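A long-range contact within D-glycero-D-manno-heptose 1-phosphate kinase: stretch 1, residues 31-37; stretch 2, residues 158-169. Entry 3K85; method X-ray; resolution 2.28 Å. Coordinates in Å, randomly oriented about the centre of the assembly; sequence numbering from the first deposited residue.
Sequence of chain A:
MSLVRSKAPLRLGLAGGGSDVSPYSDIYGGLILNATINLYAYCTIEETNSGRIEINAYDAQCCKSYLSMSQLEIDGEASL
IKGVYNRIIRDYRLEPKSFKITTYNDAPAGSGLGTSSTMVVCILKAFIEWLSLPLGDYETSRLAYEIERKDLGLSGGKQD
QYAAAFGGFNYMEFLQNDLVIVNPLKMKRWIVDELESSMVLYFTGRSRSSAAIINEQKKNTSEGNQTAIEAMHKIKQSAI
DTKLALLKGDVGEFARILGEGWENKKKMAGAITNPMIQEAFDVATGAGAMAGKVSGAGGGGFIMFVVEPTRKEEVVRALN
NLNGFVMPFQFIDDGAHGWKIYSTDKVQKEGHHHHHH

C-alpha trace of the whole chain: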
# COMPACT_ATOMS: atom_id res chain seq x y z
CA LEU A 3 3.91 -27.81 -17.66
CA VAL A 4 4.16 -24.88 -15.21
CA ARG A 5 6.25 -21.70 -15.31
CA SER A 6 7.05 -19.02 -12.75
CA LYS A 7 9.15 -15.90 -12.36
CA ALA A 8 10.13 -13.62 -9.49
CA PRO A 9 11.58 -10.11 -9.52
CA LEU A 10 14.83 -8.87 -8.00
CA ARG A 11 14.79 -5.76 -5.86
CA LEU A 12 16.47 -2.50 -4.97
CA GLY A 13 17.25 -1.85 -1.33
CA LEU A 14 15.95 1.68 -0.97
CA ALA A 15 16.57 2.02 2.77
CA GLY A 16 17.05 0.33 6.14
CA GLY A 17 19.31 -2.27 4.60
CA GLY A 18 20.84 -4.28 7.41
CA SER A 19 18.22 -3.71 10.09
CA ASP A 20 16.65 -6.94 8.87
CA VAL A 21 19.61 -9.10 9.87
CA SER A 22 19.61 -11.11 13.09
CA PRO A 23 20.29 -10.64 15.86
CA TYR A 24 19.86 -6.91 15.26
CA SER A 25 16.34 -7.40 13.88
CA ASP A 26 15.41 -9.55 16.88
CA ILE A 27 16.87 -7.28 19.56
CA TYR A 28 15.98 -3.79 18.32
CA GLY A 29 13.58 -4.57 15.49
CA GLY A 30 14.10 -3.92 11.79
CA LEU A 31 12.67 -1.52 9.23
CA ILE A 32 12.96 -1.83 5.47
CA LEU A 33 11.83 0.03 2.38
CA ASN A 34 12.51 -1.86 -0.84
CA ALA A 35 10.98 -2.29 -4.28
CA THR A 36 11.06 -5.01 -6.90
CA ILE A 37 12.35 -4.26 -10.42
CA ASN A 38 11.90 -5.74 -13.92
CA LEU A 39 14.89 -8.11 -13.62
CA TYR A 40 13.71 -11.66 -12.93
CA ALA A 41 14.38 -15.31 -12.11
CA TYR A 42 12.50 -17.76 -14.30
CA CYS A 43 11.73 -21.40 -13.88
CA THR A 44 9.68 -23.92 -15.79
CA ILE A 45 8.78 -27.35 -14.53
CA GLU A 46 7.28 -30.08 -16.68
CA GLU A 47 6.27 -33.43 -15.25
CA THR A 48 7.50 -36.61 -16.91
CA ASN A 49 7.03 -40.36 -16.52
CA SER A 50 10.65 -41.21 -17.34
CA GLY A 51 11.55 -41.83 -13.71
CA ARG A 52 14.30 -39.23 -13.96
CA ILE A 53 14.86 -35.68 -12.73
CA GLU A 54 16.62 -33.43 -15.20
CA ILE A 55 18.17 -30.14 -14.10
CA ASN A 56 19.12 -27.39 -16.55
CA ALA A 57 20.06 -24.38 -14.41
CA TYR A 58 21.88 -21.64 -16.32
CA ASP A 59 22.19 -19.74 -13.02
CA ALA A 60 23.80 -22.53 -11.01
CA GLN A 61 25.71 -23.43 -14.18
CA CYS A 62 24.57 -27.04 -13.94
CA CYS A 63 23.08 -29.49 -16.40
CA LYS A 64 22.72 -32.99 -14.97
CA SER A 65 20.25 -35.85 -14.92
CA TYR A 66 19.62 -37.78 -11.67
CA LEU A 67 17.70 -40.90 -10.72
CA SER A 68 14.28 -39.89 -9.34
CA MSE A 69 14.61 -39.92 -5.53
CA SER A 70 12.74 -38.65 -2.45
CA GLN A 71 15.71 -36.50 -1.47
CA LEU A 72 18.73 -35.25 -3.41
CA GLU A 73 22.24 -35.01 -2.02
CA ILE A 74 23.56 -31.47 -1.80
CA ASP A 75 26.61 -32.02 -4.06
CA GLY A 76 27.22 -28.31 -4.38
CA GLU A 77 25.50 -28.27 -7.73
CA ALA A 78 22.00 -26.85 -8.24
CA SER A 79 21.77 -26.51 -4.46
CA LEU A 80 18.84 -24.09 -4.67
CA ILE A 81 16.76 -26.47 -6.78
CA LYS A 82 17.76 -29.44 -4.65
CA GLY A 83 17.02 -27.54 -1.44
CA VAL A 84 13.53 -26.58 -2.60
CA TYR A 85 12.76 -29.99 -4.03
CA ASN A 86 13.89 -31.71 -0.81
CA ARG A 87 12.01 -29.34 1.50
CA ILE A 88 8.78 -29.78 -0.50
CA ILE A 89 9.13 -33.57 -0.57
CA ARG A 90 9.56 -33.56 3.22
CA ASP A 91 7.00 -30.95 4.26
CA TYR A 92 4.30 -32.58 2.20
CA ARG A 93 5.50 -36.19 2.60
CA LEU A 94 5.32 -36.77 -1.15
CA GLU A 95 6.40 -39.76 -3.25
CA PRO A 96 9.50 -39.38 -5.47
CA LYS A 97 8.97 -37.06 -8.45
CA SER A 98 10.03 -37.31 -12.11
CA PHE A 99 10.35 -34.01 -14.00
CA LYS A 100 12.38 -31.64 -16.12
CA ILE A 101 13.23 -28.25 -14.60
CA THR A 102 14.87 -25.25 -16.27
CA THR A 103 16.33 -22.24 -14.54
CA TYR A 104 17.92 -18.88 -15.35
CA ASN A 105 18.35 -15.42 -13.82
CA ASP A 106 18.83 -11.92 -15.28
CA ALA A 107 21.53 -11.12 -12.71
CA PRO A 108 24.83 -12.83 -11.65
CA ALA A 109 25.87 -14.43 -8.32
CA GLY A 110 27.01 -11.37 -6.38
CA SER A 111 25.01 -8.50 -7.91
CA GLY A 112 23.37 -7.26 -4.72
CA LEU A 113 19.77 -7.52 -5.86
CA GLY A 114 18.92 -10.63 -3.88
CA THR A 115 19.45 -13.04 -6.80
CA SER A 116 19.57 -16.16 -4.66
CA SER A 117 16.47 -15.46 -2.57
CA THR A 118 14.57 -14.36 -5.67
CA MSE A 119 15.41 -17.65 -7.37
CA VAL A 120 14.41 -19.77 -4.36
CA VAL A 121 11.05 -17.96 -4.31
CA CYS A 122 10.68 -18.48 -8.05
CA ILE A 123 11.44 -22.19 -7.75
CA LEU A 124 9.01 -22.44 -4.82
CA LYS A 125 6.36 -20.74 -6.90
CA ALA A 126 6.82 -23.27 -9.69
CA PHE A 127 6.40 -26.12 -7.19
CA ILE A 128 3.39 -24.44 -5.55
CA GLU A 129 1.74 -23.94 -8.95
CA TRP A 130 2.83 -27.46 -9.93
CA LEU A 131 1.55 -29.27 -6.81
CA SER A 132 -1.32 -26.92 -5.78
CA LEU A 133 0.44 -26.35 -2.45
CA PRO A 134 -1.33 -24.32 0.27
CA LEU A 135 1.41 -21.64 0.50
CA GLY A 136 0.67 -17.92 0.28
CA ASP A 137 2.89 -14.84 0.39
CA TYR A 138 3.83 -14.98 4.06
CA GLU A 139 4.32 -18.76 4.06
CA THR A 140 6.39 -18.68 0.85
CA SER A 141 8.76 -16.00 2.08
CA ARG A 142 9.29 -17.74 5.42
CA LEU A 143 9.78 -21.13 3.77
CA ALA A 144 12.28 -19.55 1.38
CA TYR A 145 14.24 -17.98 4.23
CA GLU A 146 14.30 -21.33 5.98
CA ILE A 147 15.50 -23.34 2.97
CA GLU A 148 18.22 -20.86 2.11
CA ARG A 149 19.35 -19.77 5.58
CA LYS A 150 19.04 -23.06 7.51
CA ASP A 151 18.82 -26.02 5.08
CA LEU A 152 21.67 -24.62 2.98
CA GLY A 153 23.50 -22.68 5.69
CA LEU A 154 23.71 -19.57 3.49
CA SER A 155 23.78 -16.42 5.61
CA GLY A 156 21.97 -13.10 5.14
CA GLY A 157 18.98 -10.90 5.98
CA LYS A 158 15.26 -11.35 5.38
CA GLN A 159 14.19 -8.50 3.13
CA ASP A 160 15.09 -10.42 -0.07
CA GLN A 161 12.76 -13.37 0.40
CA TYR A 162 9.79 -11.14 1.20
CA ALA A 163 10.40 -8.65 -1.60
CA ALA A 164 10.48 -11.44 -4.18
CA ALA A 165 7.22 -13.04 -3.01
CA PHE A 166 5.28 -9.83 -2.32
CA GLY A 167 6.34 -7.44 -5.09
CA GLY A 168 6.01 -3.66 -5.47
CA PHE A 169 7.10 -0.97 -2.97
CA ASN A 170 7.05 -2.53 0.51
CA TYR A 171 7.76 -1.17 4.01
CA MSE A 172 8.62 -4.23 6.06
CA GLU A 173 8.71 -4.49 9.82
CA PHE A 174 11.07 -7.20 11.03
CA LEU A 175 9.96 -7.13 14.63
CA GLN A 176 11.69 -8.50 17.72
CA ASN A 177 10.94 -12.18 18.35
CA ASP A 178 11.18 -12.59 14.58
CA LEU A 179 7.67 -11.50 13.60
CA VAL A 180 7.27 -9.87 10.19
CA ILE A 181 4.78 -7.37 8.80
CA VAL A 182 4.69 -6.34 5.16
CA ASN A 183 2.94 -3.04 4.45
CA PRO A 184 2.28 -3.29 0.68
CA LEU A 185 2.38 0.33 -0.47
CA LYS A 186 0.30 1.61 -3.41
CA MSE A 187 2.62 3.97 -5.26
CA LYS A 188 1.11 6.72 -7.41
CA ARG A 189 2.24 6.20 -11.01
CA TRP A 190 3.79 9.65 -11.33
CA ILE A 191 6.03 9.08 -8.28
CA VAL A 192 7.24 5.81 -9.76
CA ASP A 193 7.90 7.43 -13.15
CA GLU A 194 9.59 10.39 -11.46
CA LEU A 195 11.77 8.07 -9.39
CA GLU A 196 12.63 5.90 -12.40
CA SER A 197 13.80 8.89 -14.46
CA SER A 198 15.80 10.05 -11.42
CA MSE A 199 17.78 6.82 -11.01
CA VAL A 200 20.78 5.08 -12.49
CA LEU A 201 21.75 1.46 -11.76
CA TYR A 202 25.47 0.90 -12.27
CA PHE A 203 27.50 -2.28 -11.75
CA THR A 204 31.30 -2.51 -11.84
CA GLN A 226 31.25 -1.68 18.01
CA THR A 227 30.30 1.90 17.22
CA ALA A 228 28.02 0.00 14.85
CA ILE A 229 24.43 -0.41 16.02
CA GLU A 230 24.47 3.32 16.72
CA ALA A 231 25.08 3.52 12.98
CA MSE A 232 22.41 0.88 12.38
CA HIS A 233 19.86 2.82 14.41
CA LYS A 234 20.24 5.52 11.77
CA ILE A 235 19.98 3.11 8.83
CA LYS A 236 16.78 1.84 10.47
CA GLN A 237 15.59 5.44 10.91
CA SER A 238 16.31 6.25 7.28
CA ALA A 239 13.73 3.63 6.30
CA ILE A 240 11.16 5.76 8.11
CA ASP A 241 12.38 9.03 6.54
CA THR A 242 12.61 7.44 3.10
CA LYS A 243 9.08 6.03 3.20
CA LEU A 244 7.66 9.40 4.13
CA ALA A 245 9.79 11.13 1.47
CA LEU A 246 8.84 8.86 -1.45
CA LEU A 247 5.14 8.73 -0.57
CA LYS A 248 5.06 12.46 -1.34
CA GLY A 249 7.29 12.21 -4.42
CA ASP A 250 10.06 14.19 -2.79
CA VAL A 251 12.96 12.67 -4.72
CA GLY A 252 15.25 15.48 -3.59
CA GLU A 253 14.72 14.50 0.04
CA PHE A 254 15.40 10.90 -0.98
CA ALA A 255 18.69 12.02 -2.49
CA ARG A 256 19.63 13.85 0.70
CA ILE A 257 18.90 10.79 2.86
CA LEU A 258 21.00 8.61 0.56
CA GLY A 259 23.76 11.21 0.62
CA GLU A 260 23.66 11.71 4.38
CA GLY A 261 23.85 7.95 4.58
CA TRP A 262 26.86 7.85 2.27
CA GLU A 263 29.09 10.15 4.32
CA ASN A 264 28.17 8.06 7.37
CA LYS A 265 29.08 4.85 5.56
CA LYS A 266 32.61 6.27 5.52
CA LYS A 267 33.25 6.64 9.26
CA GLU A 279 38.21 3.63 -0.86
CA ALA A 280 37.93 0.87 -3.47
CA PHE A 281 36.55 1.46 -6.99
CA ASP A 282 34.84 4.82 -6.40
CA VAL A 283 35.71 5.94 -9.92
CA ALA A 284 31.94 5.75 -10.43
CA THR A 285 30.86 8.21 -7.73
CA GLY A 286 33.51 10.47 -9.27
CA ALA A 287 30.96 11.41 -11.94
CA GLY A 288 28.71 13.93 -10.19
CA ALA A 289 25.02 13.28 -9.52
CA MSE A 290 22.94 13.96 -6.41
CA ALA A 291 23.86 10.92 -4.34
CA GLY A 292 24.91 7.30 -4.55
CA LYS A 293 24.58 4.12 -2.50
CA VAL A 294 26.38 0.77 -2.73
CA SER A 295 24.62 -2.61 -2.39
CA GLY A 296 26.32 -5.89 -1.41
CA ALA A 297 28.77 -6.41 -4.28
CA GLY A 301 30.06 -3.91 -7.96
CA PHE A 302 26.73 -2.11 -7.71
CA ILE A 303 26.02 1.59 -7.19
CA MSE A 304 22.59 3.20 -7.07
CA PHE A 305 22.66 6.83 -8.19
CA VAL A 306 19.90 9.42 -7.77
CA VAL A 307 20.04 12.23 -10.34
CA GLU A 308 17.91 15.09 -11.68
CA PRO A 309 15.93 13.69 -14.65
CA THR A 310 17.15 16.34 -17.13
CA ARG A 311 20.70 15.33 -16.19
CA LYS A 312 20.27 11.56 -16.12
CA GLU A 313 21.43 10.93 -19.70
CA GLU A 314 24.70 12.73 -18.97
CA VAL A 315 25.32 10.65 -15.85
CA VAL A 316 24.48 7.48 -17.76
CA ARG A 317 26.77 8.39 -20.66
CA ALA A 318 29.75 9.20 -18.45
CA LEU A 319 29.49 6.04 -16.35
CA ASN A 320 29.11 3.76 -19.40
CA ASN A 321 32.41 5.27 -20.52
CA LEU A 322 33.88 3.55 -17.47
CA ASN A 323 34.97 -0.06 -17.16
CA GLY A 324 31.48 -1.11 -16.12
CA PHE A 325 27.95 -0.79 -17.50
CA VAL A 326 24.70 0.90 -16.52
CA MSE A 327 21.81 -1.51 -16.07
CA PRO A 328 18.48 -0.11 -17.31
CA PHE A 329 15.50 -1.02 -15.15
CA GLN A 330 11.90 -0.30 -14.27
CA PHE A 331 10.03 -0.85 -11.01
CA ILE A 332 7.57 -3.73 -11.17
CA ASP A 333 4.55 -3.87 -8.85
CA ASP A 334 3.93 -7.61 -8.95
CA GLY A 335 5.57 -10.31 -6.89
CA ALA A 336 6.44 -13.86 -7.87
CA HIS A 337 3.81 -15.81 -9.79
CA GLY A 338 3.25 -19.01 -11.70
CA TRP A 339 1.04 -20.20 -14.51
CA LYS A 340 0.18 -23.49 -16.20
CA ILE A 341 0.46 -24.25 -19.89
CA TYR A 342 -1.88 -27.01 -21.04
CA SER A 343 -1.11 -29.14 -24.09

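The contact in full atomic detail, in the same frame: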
# COMPACT_ATOMS: atom_id res chain seq x y z
N LEU A 31 13.55 -2.31 10.09
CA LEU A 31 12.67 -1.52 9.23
C LEU A 31 13.28 -1.45 7.84
O LEU A 31 14.44 -1.07 7.67
CB LEU A 31 12.47 -0.11 9.81
CG LEU A 31 11.56 -0.05 11.03
CD1 LEU A 31 11.45 1.38 11.53
CD2 LEU A 31 10.19 -0.59 10.67
N ILE A 32 12.49 -1.83 6.84
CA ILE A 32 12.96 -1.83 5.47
C ILE A 32 12.02 -1.29 4.40
O ILE A 32 10.82 -1.57 4.39
CB ILE A 32 13.37 -3.26 5.07
CG1 ILE A 32 14.78 -3.53 5.59
CG2 ILE A 32 13.28 -3.43 3.55
CD1 ILE A 32 15.35 -4.84 5.17
N LEU A 33 12.59 -0.51 3.50
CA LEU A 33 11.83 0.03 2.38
C LEU A 33 12.55 -0.44 1.13
O LEU A 33 13.66 -0.01 0.84
CB LEU A 33 11.81 1.56 2.39
CG LEU A 33 10.93 2.14 1.27
CD1 LEU A 33 9.49 1.75 1.53
CD2 LEU A 33 11.07 3.64 1.21
N ASN A 34 11.92 -1.35 0.39
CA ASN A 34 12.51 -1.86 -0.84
C ASN A 34 11.44 -1.97 -1.93
O ASN A 34 10.24 -1.85 -1.68
CB ASN A 34 13.19 -3.22 -0.62
CG ASN A 34 12.25 -4.26 -0.06
OD1 ASN A 34 11.04 -4.21 -0.28
ND2 ASN A 34 12.80 -5.24 0.66
N ALA A 35 11.89 -2.22 -3.15
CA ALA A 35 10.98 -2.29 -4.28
C ALA A 35 11.51 -3.21 -5.35
O ALA A 35 12.68 -3.13 -5.70
CB ALA A 35 10.78 -0.89 -4.86
N THR A 36 10.65 -4.08 -5.86
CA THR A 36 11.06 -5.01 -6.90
C THR A 36 11.21 -4.29 -8.25
O THR A 36 10.57 -3.27 -8.49
CB THR A 36 10.07 -6.15 -7.02
OG1 THR A 36 8.74 -5.62 -7.04
CG2 THR A 36 10.22 -7.10 -5.83
N ILE A 37 12.07 -4.83 -9.10
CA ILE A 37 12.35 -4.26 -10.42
C ILE A 37 12.19 -5.30 -11.53
O ILE A 37 12.19 -6.50 -11.26
CB ILE A 37 13.78 -3.68 -10.46
CG1 ILE A 37 14.81 -4.79 -10.21
CG2 ILE A 37 13.93 -2.58 -9.42
CD1 ILE A 37 16.25 -4.31 -10.31
N LYS A 158 16.57 -10.79 5.69
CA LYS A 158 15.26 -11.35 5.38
C LYS A 158 14.51 -10.57 4.31
O LYS A 158 13.59 -11.10 3.68
CB LYS A 158 14.40 -11.38 6.65
CG LYS A 158 15.12 -11.93 7.89
CD LYS A 158 14.27 -11.73 9.14
CE LYS A 158 15.03 -12.12 10.42
NZ LYS A 158 16.15 -11.18 10.76
N GLN A 159 14.89 -9.32 4.10
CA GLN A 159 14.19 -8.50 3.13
C GLN A 159 14.03 -9.12 1.73
O GLN A 159 12.96 -9.02 1.12
CB GLN A 159 14.83 -7.11 3.04
CG GLN A 159 16.18 -7.05 2.36
CD GLN A 159 16.55 -5.64 1.98
OE1 GLN A 159 15.75 -4.94 1.36
NE2 GLN A 159 17.76 -5.22 2.33
N ASP A 160 15.08 -9.78 1.25
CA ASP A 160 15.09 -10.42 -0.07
C ASP A 160 13.99 -11.44 -0.31
O ASP A 160 13.33 -11.40 -1.35
CB ASP A 160 16.44 -11.09 -0.34
CG ASP A 160 17.59 -10.12 -0.36
OD1 ASP A 160 17.35 -8.90 -0.15
OD2 ASP A 160 18.73 -10.57 -0.58
N GLN A 161 13.80 -12.36 0.61
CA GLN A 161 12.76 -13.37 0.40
C GLN A 161 11.37 -12.73 0.30
O GLN A 161 10.58 -13.09 -0.58
CB GLN A 161 12.76 -14.40 1.54
CG GLN A 161 13.93 -15.38 1.52
CD GLN A 161 15.20 -14.82 2.14
OE1 GLN A 161 15.32 -13.62 2.39
NE2 GLN A 161 16.17 -15.70 2.39
N TYR A 162 11.09 -11.79 1.18
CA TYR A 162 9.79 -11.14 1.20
C TYR A 162 9.53 -10.25 -0.00
O TYR A 162 8.41 -10.21 -0.53
CB TYR A 162 9.62 -10.35 2.51
CG TYR A 162 9.38 -11.24 3.71
CD1 TYR A 162 8.09 -11.58 4.10
CD2 TYR A 162 10.45 -11.79 4.42
CE1 TYR A 162 7.86 -12.47 5.15
CE2 TYR A 162 10.23 -12.69 5.48
CZ TYR A 162 8.93 -13.02 5.83
OH TYR A 162 8.69 -13.95 6.82
N ALA A 163 10.56 -9.53 -0.45
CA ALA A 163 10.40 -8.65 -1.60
C ALA A 163 10.02 -9.50 -2.82
O ALA A 163 9.06 -9.20 -3.53
CB ALA A 163 11.69 -7.89 -1.86
N ALA A 164 10.75 -10.59 -3.03
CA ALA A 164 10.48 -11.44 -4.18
C ALA A 164 9.06 -11.99 -4.21
O ALA A 164 8.42 -11.99 -5.27
CB ALA A 164 11.48 -12.59 -4.21
N ALA A 165 8.56 -12.47 -3.07
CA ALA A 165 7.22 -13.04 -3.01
C ALA A 165 6.08 -12.03 -3.01
O ALA A 165 5.00 -12.31 -3.54
CB ALA A 165 7.11 -13.97 -1.78
N PHE A 166 6.31 -10.87 -2.41
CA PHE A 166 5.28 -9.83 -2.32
C PHE A 166 5.20 -8.88 -3.51
O PHE A 166 4.10 -8.64 -4.01
CB PHE A 166 5.45 -9.05 -1.01
CG PHE A 166 4.96 -9.81 0.20
CD1 PHE A 166 3.68 -9.58 0.71
CD2 PHE A 166 5.78 -10.77 0.80
CE1 PHE A 166 3.22 -10.31 1.82
CE2 PHE A 166 5.33 -11.50 1.90
CZ PHE A 166 4.04 -11.27 2.42
N GLY A 167 6.33 -8.35 -3.95
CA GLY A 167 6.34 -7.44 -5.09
C GLY A 167 5.93 -6.02 -4.77
O GLY A 167 5.26 -5.77 -3.76
N GLY A 168 6.34 -5.08 -5.63
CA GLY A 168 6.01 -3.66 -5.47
C GLY A 168 6.89 -2.90 -4.48
O GLY A 168 8.02 -3.32 -4.20
N PHE A 169 6.40 -1.76 -3.98
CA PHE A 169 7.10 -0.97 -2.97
C PHE A 169 6.56 -1.44 -1.60
O PHE A 169 5.37 -1.28 -1.29
CB PHE A 169 6.81 0.53 -3.14
CG PHE A 169 7.56 1.18 -4.26
CD1 PHE A 169 8.60 2.07 -3.99
CD2 PHE A 169 7.25 0.89 -5.58
CE1 PHE A 169 9.33 2.65 -5.03
CE2 PHE A 169 7.97 1.47 -6.63
CZ PHE A 169 9.01 2.35 -6.35
O HOH W 1 9.49 -5.09 -2.44

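Residues 31-37 form a strand that begins earlier in the chain. In the second stretch, residues 159-166 form a helix, with Lys-158 at its N-cap position. The axes of strand and helix approach to 8.2 Å, and their N-to-C directions differ by 49°. Near their starts, Ile-32 CA lies 7.2 Å from Gln-159 CA. The chain then leaves the helix and turns back toward the strand.

The turn is made by Gly-167 and Gly-168. Both have positive phi, a conformation that by itself favours glycine. Gly-167 N still donates to Ala-163 O at 2.9 Å, which closes the last helical turn within the stretch. Beyond the glycines, Phe-169 pairs with Ala-35 as an antiparallel, non-hydrogen-bonded bridge, with Ala-35 CA 4.3 Å from Phe-169 CA. Hydrogen bonding falls to the neighbouring position: Thr-36 N donates to Gly-168 O at 3.2 Å. The same carbonyl receives a CA-H...O contact, with Ala-35 CA 3.1 Å from Gly-168 O. A second such contact places Phe-169 CA 3.5 Å from Asn-34 O.

Thr-36 also holds the turn through its side chain. Its chi1 is p, and Gly-168 N donates to Thr-36 OG1 at 2.8 Å. Thr-36 thus binds both backbone polar groups of Gly-168, one with its own amide and one with its hydroxyl. Its methyl group lies against the last turn of the helix, with Thr-36 CG2 3.3 Å from Ala-163 O.

Ala-35 and Phe-169 point their side chains to the same face of the sheet. Ala-35 CB sits over the face of the Phe-169 ring, 3.7 Å from the ring centroid and 7° off the ring normal. This is a nearly centred CH-pi contact.

Asn-34 reaches the helix. Its CA-to-CB bond points sideways, but the end of the side chain comes nearer. Asn-34 ND2 donates to Gln-159 OE1 at 3.0 Å, and the angle at the hydrogen, 169°, is close to linear. The same amide nitrogen packs on the helix, with Asn-34 ND2 3.8 Å from Ala-163 CB. Water 1 links Asn-34 to the turn. It lies 2.8 Å from Asn-34 OD1 and 2.9 Å from Gly-168 O, in reach to donate to either.

Near the start of the helix, the CA-to-CB bonds of Ile-32 and Gln-159 each point toward the other stretch. Ile-32 CD1 comes within 3.2 Å of Gln-159 CB, a short carbon-carbon contact, closer than ordinary packing.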